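Side-chain contacts in mandelate racemase/muconate lactonizing enzyme-like protein (Roseovarius sp. TM1035, PDB 3RCY), which is probably a magnesium-dependent enzyme of the mandelate racemase/muconate lactonizing branch of the enolase superfamily, whose substrate and reaction are not established: residues 245-248 against 249-253; 268-271 against 272-276; 290-293 against 294-298. One frame throughout, in Å; residues are numbered along the deposited sequence.

How the interactions relate
Each contact runs along a single helix of the barrel domain, the first two to its C-terminal end. Interaction 1 (helix 243-252) is partly buried, whereas interactions 2 (helix 266-274) and 3 (helix 290-302) are mostly buried. Neighbours along the chain also meet in space: Ala247 and Ala250 of interaction 1 pack on the carbonyl oxygens of Glu275 and Gly276, and Phe269 of interaction 2 packs on Val297 and Met294 of interaction 3. Interactions 1 and 3 do not touch. Chemistry follows place. In interaction 1 a guanidinium folds over its own helix; interaction 2 sends a glutamate to a sugar and an arginine of a fourth subunit, and its own arginine to a third subunit; interaction 3 bridges a glutamate and a lysine through water.

Interaction 1. Residues 245-248 against 249-253; sequences AMAQ and VARAV
Helical i to i+4 bonds join residues 245-248 to 249-252, from Ala250 N to Met246 O at 2.9 Å and from Arg251 N to Ala247 O at 3.0 Å, while the last, from Ala252 N to Gln248 O, is weak as the helix ends before Val253. Arg251 carries the side-chain contact. Its chain bends at chi3 (-65°), which turns the guanidinium back along the preceding turn, with Ala247 O lying over one face. NH1 comes to 3.6 Å from Ala247 CB, and NH2 rests 3.5 Å from Gln248 CG. The Gln248 amide and the guanidinium are turned 28° from each other, and the two side chains meet where the arginine NH2 lies against the aliphatic CG of the glutamine.

On the buried side, Val249 sets CG2 beside its backbone N and 3.5 Å from Ala245 O; the same side chain packs on Tyr234 of strand 233-235. Met246 reaches out to Val257 and Thr259 of strand 257-259. At the helix end, Ala252 O accepts a hydrogen bond from Arg254 of a second subunit. One helical face thus meets the barrel strands while Arg251 lies along another, as expected of an amphipathic helix in a beta-alpha-beta crossover, here between strands 233-235 and 257-259 of the enolase-type barrel.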
ATOM      1  N   ALA A 245       5.312  14.461   5.149  1.00 11.49           N
ATOM      2  CA  ALA A 245       4.521  15.392   5.951  1.00 11.09           C
ATOM      3  C   ALA A 245       3.675  16.289   5.062  1.00 11.19           C
ATOM      4  O   ALA A 245       2.526  16.566   5.379  1.00 11.27           O
ATOM      5  CB  ALA A 245       5.418  16.225   6.872  1.00 10.40           C
ATOM      6  N   MET A 246       4.236  16.737   3.940  1.00 11.08           N
ATOM      7  CA  MET A 246       3.481  17.608   3.049  1.00 11.31           C
ATOM      8  C   MET A 246       2.333  16.876   2.354  1.00 10.97           C
ATOM      9  O   MET A 246       1.255  17.452   2.161  1.00 10.72           O
ATOM     10  CB  MET A 246       4.387  18.298   2.025  1.00 12.23           C
ATOM     11  CG  MET A 246       3.668  19.443   1.308  1.00 13.15           C
ATOM     12  SD  MET A 246       4.721  20.347   0.177  1.00 13.31           S
ATOM     13  CE  MET A 246       5.657  21.345   1.351  1.00 12.82           C
ATOM     14  N   ALA A 247       2.558  15.612   1.992  1.00 10.71           N
ATOM     15  CA  ALA A 247       1.505  14.798   1.391  1.00 11.54           C
ATOM     16  C   ALA A 247       0.368  14.572   2.383  1.00 12.35           C
ATOM     17  O   ALA A 247      -0.792  14.500   1.981  1.00 12.44           O
ATOM     18  CB  ALA A 247       2.059  13.471   0.888  1.00 11.03           C
ATOM     19  N   GLN A 248       0.704  14.461   3.672  1.00 13.01           N
ATOM     20  CA  GLN A 248      -0.318  14.369   4.713  1.00 13.94           C
ATOM     21  C   GLN A 248      -1.205  15.610   4.740  1.00 13.64           C
ATOM     22  O   GLN A 248      -2.433  15.492   4.834  1.00 13.05           O
ATOM     23  CB  GLN A 248       0.303  14.148   6.086  1.00 15.13           C
ATOM     24  CG  GLN A 248       0.774  12.730   6.354  1.00 21.56           C
ATOM     25  CD  GLN A 248       1.437  12.611   7.709  1.00 16.87           C
ATOM     26  OE1 GLN A 248       2.586  13.024   7.898  1.00 21.73           O
ATOM     27  NE2 GLN A 248       0.709  12.053   8.671  1.00 22.47           N
ATOM     28  N   VAL A 249      -0.587  16.794   4.666  1.00 13.60           N
ATOM     29  CA  VAL A 249      -1.347  18.043   4.576  1.00 13.59           C
ATOM     30  C   VAL A 249      -2.218  18.034   3.306  1.00 13.43           C
ATOM     31  O   VAL A 249      -3.421  18.321   3.365  1.00 13.38           O
ATOM     32  CB  VAL A 249      -0.431  19.292   4.600  1.00 13.56           C
ATOM     33  CG1 VAL A 249      -1.260  20.566   4.485  1.00 13.66           C
ATOM     34  CG2 VAL A 249       0.406  19.322   5.871  1.00 13.44           C
ATOM     35  N   ALA A 250      -1.613  17.674   2.175  1.00 12.94           N
ATOM     36  CA  ALA A 250      -2.316  17.662   0.896  1.00 13.73           C
ATOM     37  C   ALA A 250      -3.579  16.791   0.923  1.00 14.04           C
ATOM     38  O   ALA A 250      -4.608  17.184   0.382  1.00 13.94           O
ATOM     39  CB  ALA A 250      -1.380  17.234  -0.233  1.00 14.03           C
ATOM     40  N   ARG A 251      -3.494  15.626   1.569  1.00 14.56           N
ATOM     41  CA  ARG A 251      -4.645  14.711   1.666  1.00 15.96           C
ATOM     42  C   ARG A 251      -5.727  15.201   2.633  1.00 15.83           C
ATOM     43  O   ARG A 251      -6.895  14.844   2.487  1.00 15.90           O
ATOM     44  CB  ARG A 251      -4.188  13.310   2.099  1.00 17.47           C
ATOM     45  CG  ARG A 251      -3.388  12.543   1.043  1.00 23.72           C
ATOM     46  CD  ARG A 251      -3.188  11.082   1.448  1.00 19.99           C
ATOM     47  NE  ARG A 251      -2.356  10.927   2.645  1.00 24.07           N
ATOM     48  CZ  ARG A 251      -1.027  10.814   2.627  1.00 21.23           C
ATOM     49  NH1 ARG A 251      -0.363  10.859   1.472  1.00 24.15           N
ATOM     50  NH2 ARG A 251      -0.358  10.667   3.763  1.00 24.04           N
ATOM     51  N   ALA A 252      -5.328  16.007   3.617  1.00 15.17           N
ATOM     52  CA  ALA A 252      -6.220  16.427   4.702  1.00 15.87           C
ATOM     53  C   ALA A 252      -6.825  17.827   4.545  1.00 16.44           C
ATOM     54  O   ALA A 252      -7.699  18.205   5.321  1.00 17.35           O
ATOM     55  CB  ALA A 252      -5.501  16.310   6.055  1.00 15.42           C
ATOM     56  N   VAL A 253      -6.367  18.592   3.560  1.00 15.90           N
ATOM     57  CA  VAL A 253      -6.958  19.911   3.288  1.00 16.63           C
ATOM     58  C   VAL A 253      -7.535  19.943   1.863  1.00 17.41           C
ATOM     59  O   VAL A 253      -7.018  19.274   0.971  1.00 17.57           O
ATOM     60  CB  VAL A 253      -5.951  21.079   3.535  1.00 16.54           C
ATOM     61  CG1 VAL A 253      -5.396  21.039   4.976  1.00 18.56           C
ATOM     62  CG2 VAL A 253      -4.816  21.051   2.517  1.00 19.40           C
TER

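Interaction 2. Residues 268-271 against 272-276; sequences EFAP and VLREG. With RIB (alpha-D-ribofuranose), chain M.
Glu268 OE1 takes a weak hydrogen bond from the O2 hydroxyl of the bound alpha-D-ribofuranose, at 3.1 Å. The sugar is also hydrogen-bonded to Pro240 O. With CG beside the backbone N (chi1 -73°) and the chain extended beyond it, Glu268 carries its carboxylate to the sugar. There OE1 also accepts a hydrogen bond from Thr264 N, while OE2 forms a salt bridge with Arg86 of a fourth subunit. Shortening this side chain to that of an alanine is likely to leave that arginine without its carboxylate mate and the sugar O2 without this acceptor.

Behind the glutamate, Val272 turns CG2 to 3.5 Å from Glu268 O, and its side chain packs on Leu263 and Leu281. The helix belongs to the beta-alpha-beta unit between strands 257-259 and 280-281 of the enolase-type barrel. It is kinked at Pro271, whose ring nitrogen has no hydrogen to give to the turn before. Bonding resumes with Leu273 N to Phe269 O; Arg274 N then reaches Ala270 O at 2.9 Å with an angle of 170° at the hydrogen, and Glu275 N reaches Pro271 O, also at 2.9 Å.

Gly276, with positive phi (70°), closes the helix in a Schellman motif. Near this end, Arg274 places CB 3.4 Å from Ala270 O, then bends at chi3 so that its guanidinium returns obliquely past Ala270 CB. Its polar end is held by a third subunit, NE by Tyr304 OH and NH1 by Val303 O, with a cation-pi contact to that tyrosine ring.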
ATOM      1  N   GLU A 268      14.591  15.941  -6.391  1.00 12.10           N
ATOM      2  CA  GLU A 268      13.737  16.379  -5.280  1.00 12.22           C
ATOM      3  C   GLU A 268      12.304  16.639  -5.711  1.00 12.43           C
ATOM      4  O   GLU A 268      11.377  16.407  -4.939  1.00 12.40           O
ATOM      5  CB  GLU A 268      14.328  17.617  -4.593  1.00 12.88           C
ATOM      6  CG  GLU A 268      15.557  17.266  -3.767  1.00 13.67           C
ATOM      7  CD  GLU A 268      16.164  18.440  -3.001  1.00 13.92           C
ATOM      8  OE1 GLU A 268      15.598  19.558  -2.992  1.00 13.59           O
ATOM      9  OE2 GLU A 268      17.231  18.226  -2.390  1.00 14.29           O
ATOM     10  N   PHE A 269      12.116  17.117  -6.941  1.00 11.89           N
ATOM     11  CA  PHE A 269      10.761  17.377  -7.425  1.00 12.78           C
ATOM     12  C   PHE A 269       9.991  16.098  -7.741  1.00 13.85           C
ATOM     13  O   PHE A 269       8.779  16.032  -7.524  1.00 14.34           O
ATOM     14  CB  PHE A 269      10.768  18.332  -8.614  1.00 12.29           C
ATOM     15  CG  PHE A 269      10.924  19.766  -8.215  1.00 12.64           C
ATOM     16  CD1 PHE A 269       9.833  20.489  -7.732  1.00 12.64           C
ATOM     17  CD2 PHE A 269      12.172  20.385  -8.271  1.00 12.64           C
ATOM     18  CE1 PHE A 269       9.983  21.823  -7.321  1.00 12.67           C
ATOM     19  CE2 PHE A 269      12.335  21.714  -7.874  1.00 12.81           C
ATOM     20  CZ  PHE A 269      11.234  22.435  -7.394  1.00 12.73           C
ATOM     21  N   ALA A 270      10.698  15.079  -8.223  1.00 13.79           N
ATOM     22  CA  ALA A 270      10.054  13.808  -8.560  1.00 14.65           C
ATOM     23  C   ALA A 270       9.296  13.167  -7.380  1.00 14.04           C
ATOM     24  O   ALA A 270       8.131  12.795  -7.539  1.00 14.36           O
ATOM     25  CB  ALA A 270      11.063  12.828  -9.173  1.00 15.34           C
ATOM     26  N   PRO A 271       9.943  13.032  -6.202  1.00 13.56           N
ATOM     27  CA  PRO A 271       9.231  12.475  -5.045  1.00 13.18           C
ATOM     28  C   PRO A 271       8.035  13.312  -4.572  1.00 12.84           C
ATOM     29  O   PRO A 271       7.047  12.746  -4.104  1.00 13.19           O
ATOM     30  CB  PRO A 271      10.308  12.427  -3.955  1.00 13.56           C
ATOM     31  CG  PRO A 271      11.593  12.325  -4.708  1.00 14.91           C
ATOM     32  CD  PRO A 271      11.381  13.196  -5.913  1.00 13.91           C
ATOM     33  N   VAL A 272       8.122  14.635  -4.692  1.00 12.47           N
ATOM     34  CA  VAL A 272       7.003  15.521  -4.353  1.00 12.22           C
ATOM     35  C   VAL A 272       5.762  15.148  -5.178  1.00 12.64           C
ATOM     36  O   VAL A 272       4.658  15.039  -4.643  1.00 12.90           O
ATOM     37  CB  VAL A 272       7.385  17.006  -4.552  1.00 11.86           C
ATOM     38  CG1 VAL A 272       6.154  17.912  -4.508  1.00 13.68           C
ATOM     39  CG2 VAL A 272       8.414  17.448  -3.488  1.00 13.99           C
ATOM     40  N   LEU A 273       5.960  14.930  -6.476  1.00 12.40           N
ATOM     41  CA  LEU A 273       4.884  14.488  -7.357  1.00 12.26           C
ATOM     42  C   LEU A 273       4.429  13.066  -7.027  1.00 12.62           C
ATOM     43  O   LEU A 273       3.242  12.814  -6.796  1.00 12.62           O
ATOM     44  CB  LEU A 273       5.310  14.595  -8.829  1.00 11.55           C
ATOM     45  CG  LEU A 273       5.540  15.998  -9.420  1.00 16.45           C
ATOM     46  CD1 LEU A 273       6.288  15.919 -10.764  1.00 11.22           C
ATOM     47  CD2 LEU A 273       4.222  16.795  -9.566  1.00 11.18           C
ATOM     48  N   ARG A 274       5.384  12.143  -6.980  1.00 13.07           N
ATOM     49  CA  ARG A 274       5.085  10.726  -6.785  1.00 13.91           C
ATOM     50  C   ARG A 274       4.313  10.470  -5.484  1.00 13.91           C
ATOM     51  O   ARG A 274       3.432   9.612  -5.442  1.00 13.78           O
ATOM     52  CB  ARG A 274       6.389   9.916  -6.814  1.00 15.16           C
ATOM     53  CG  ARG A 274       6.216   8.417  -7.002  1.00 28.96           C
ATOM     54  CD  ARG A 274       7.560   7.724  -6.880  1.00 18.21           C
ATOM     55  NE  ARG A 274       8.455   8.057  -7.988  1.00 29.96           N
ATOM     56  CZ  ARG A 274       9.744   8.355  -7.858  1.00 19.86           C
ATOM     57  NH1 ARG A 274      10.470   8.637  -8.935  1.00 30.48           N
ATOM     58  NH2 ARG A 274      10.319   8.397  -6.656  1.00 30.97           N
ATOM     59  N   GLU A 275       4.641  11.214  -4.428  1.00 13.88           N
ATOM     60  CA  GLU A 275       3.952  11.039  -3.145  1.00 14.57           C
ATOM     61  C   GLU A 275       2.665  11.874  -3.010  1.00 13.88           C
ATOM     62  O   GLU A 275       1.954  11.767  -2.013  1.00 13.71           O
ATOM     63  CB  GLU A 275       4.909  11.308  -1.965  1.00 16.14           C
ATOM     64  CG  GLU A 275       6.165  10.426  -1.942  1.00 33.28           C
ATOM     65  CD  GLU A 275       5.868   8.923  -2.003  1.00 19.16           C
ATOM     66  OE1 GLU A 275       4.958   8.446  -1.277  1.00 34.36           O
ATOM     67  OE2 GLU A 275       6.554   8.214  -2.779  1.00 34.10           O
ATOM     68  N   GLY A 276       2.366  12.691  -4.015  1.00 13.48           N
ATOM     69  CA  GLY A 276       1.186  13.555  -3.975  1.00 13.78           C
ATOM     70  C   GLY A 276       1.298  14.690  -2.970  1.00 13.98           C
ATOM     71  O   GLY A 276       0.288  15.149  -2.428  1.00 13.92           O
TER
HETATM   72  O5  RIB M 433      15.251  15.296   3.266  1.00 51.74           O
HETATM   73  C5  RIB M 433      14.543  14.862   2.100  1.00 51.69           C
HETATM   74  C4  RIB M 433      14.648  15.957   1.053  1.00 51.71           C
HETATM   75  O4  RIB M 433      13.503  15.941   0.204  1.00 51.68           O
HETATM   76  C3  RIB M 433      14.661  17.328   1.694  1.00 51.70           C
HETATM   77  O3  RIB M 433      15.992  17.802   1.793  1.00 51.94           O
HETATM   78  C2  RIB M 433      13.904  18.213   0.746  1.00 51.71           C
HETATM   79  O2  RIB M 433      14.823  18.941  -0.062  1.00 51.95           O
HETATM   80  C1  RIB M 433      13.096  17.273  -0.123  1.00 51.95           C
HETATM   81  O1  RIB M 433      11.698  17.459   0.134  1.00 51.41           O

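Interaction 3. Residues 290-293 against 294-298; sequences GIWE and MKKVA
Trp292 meets Lys296 one turn further along helix 290-302, its ring atoms CD1 and NE1 both 4.2 Å from the lysine CE, which approaches obliquely. This i to i+4 pairing lies in a helix of the enolase-type barrel domain that packs beside helices 266-274 and 316-327. The indole NE1 donates a hydrogen bond to Glu72. Lys296, extended beyond CG, carries its ammonium to salt bridges with that same Glu72 and with Glu302 of a third subunit.

Glu293, the residue after the tryptophan, bends at chi2 (75°), bringing OE1 to 3.9 Å from Lys296 CD. OE1 and NZ of these two residues stand 4.5 Å apart, beyond a direct salt bridge, and the carboxylate pairs instead with Lys266. Met294 curls back so that its CE sits 3.6 Å from Glu293 CG; the side chain packs on Pro283, Leu285 and Phe325. Along the backbone, Lys296 N bonds to Trp292 O, and Val297 N to Glu293 O.

One water spans the gap between the opposite charges, donating to Glu293 OE1 at 2.8 Å and accepting from Lys296 NZ at 2.8 Å.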
ATOM      1  N   GLY A 290      18.473  25.299 -13.076  1.00 12.39           N
ATOM      2  CA  GLY A 290      18.359  26.069 -14.312  1.00 12.49           C
ATOM      3  C   GLY A 290      17.201  25.671 -15.217  1.00 12.53           C
ATOM      4  O   GLY A 290      16.340  24.870 -14.839  1.00 12.01           O
ATOM      5  N   ILE A 291      17.203  26.233 -16.425  1.00 12.69           N
ATOM      6  CA  ILE A 291      16.070  26.134 -17.356  1.00 12.69           C
ATOM      7  C   ILE A 291      15.831  24.702 -17.846  1.00 12.77           C
ATOM      8  O   ILE A 291      14.700  24.219 -17.805  1.00 13.20           O
ATOM      9  CB  ILE A 291      16.231  27.115 -18.557  1.00 12.79           C
ATOM     10  CG1 ILE A 291      16.208  28.569 -18.069  1.00 12.76           C
ATOM     11  CG2 ILE A 291      15.147  26.875 -19.636  1.00 12.68           C
ATOM     12  CD1 ILE A 291      16.719  29.597 -19.088  1.00 13.46           C
ATOM     13  N   TRP A 292      16.891  24.037 -18.303  1.00 12.89           N
ATOM     14  CA  TRP A 292      16.780  22.687 -18.875  1.00 12.96           C
ATOM     15  C   TRP A 292      16.337  21.662 -17.836  1.00 13.00           C
ATOM     16  O   TRP A 292      15.447  20.861 -18.099  1.00 12.87           O
ATOM     17  CB  TRP A 292      18.107  22.260 -19.506  1.00 13.23           C
ATOM     18  CG  TRP A 292      18.023  21.095 -20.463  1.00 13.56           C
ATOM     19  CD1 TRP A 292      18.542  19.839 -20.279  1.00 13.48           C
ATOM     20  CD2 TRP A 292      17.395  21.084 -21.753  1.00 14.21           C
ATOM     21  NE1 TRP A 292      18.273  19.048 -21.378  1.00 14.10           N
ATOM     22  CE2 TRP A 292      17.578  19.788 -22.298  1.00 13.84           C
ATOM     23  CE3 TRP A 292      16.708  22.046 -22.510  1.00 13.85           C
ATOM     24  CZ2 TRP A 292      17.092  19.429 -23.566  1.00 15.08           C
ATOM     25  CZ3 TRP A 292      16.224  21.693 -23.769  1.00 14.75           C
ATOM     26  CH2 TRP A 292      16.418  20.388 -24.284  1.00 14.55           C
ATOM     27  N   GLU A 293      16.965  21.691 -16.661  1.00 12.78           N
ATOM     28  CA  GLU A 293      16.585  20.803 -15.558  1.00 12.68           C
ATOM     29  C   GLU A 293      15.105  21.008 -15.194  1.00 12.60           C
ATOM     30  O   GLU A 293      14.370  20.041 -14.974  1.00 12.70           O
ATOM     31  CB  GLU A 293      17.515  21.031 -14.350  1.00 12.55           C
ATOM     32  CG  GLU A 293      17.196  20.212 -13.103  1.00 14.77           C
ATOM     33  CD  GLU A 293      17.587  18.746 -13.197  1.00 12.43           C
ATOM     34  OE1 GLU A 293      18.034  18.274 -14.271  1.00 14.77           O
ATOM     35  OE2 GLU A 293      17.449  18.058 -12.167  1.00 14.90           O
ATOM     36  N   MET A 294      14.660  22.262 -15.182  1.00 12.36           N
ATOM     37  CA  MET A 294      13.257  22.550 -14.897  1.00 12.50           C
ATOM     38  C   MET A 294      12.291  22.155 -16.020  1.00 12.31           C
ATOM     39  O   MET A 294      11.121  21.890 -15.747  1.00 12.38           O
ATOM     40  CB  MET A 294      13.062  24.005 -14.449  1.00 13.07           C
ATOM     41  CG  MET A 294      13.595  24.270 -13.025  1.00 10.33           C
ATOM     42  SD  MET A 294      12.991  23.067 -11.810  1.00 13.52           S
ATOM     43  CE  MET A 294      14.319  21.868 -11.748  1.00  9.67           C
ATOM     44  N   LYS A 295      12.780  22.097 -17.265  1.00 11.97           N
ATOM     45  CA  LYS A 295      12.007  21.499 -18.368  1.00 11.76           C
ATOM     46  C   LYS A 295      11.747  20.012 -18.110  1.00 11.79           C
ATOM     47  O   LYS A 295      10.656  19.493 -18.383  1.00 11.64           O
ATOM     48  CB  LYS A 295      12.702  21.703 -19.730  1.00 11.72           C
ATOM     49  CG  LYS A 295      12.564  23.117 -20.327  1.00 12.89           C
ATOM     50  CD  LYS A 295      11.147  23.404 -20.885  1.00 12.03           C
ATOM     51  CE  LYS A 295      10.850  22.649 -22.182  1.00 13.43           C
ATOM     52  NZ  LYS A 295       9.571  23.133 -22.818  1.00 11.71           N
ATOM     53  N   LYS A 296      12.753  19.328 -17.578  1.00 11.59           N
ATOM     54  CA  LYS A 296      12.600  17.935 -17.177  1.00 11.20           C
ATOM     55  C   LYS A 296      11.514  17.806 -16.113  1.00 11.07           C
ATOM     56  O   LYS A 296      10.642  16.934 -16.209  1.00 10.87           O
ATOM     57  CB  LYS A 296      13.938  17.365 -16.685  1.00 10.96           C
ATOM     58  CG  LYS A 296      15.024  17.294 -17.774  1.00 13.32           C
ATOM     59  CD  LYS A 296      16.257  16.518 -17.295  1.00 10.67           C
ATOM     60  CE  LYS A 296      17.264  16.291 -18.431  1.00 13.71           C
ATOM     61  NZ  LYS A 296      18.573  15.728 -17.917  1.00 10.69           N
ATOM     62  N   VAL A 297      11.541  18.696 -15.119  1.00 10.75           N
ATOM     63  CA  VAL A 297      10.530  18.695 -14.054  1.00 10.51           C
ATOM     64  C   VAL A 297       9.135  19.016 -14.585  1.00 10.47           C
ATOM     65  O   VAL A 297       8.158  18.381 -14.180  1.00 10.69           O
ATOM     66  CB  VAL A 297      10.933  19.629 -12.872  1.00 10.99           C
ATOM     67  CG1 VAL A 297       9.802  19.763 -11.863  1.00  7.15           C
ATOM     68  CG2 VAL A 297      12.167  19.082 -12.194  1.00  6.32           C
ATOM     69  N   ALA A 298       9.045  19.987 -15.495  1.00 10.08           N
ATOM     70  CA  ALA A 298       7.765  20.331 -16.128  1.00  9.96           C
ATOM     71  C   ALA A 298       7.118  19.126 -16.812  1.00  9.91           C
ATOM     72  O   ALA A 298       5.903  18.937 -16.707  1.00 10.33           O
ATOM     73  CB  ALA A 298       7.935  21.492 -17.131  1.00  9.47           C
TER
HETATM   74  O   HOH W   1      19.443  18.055 -16.631  1.00 11.11           O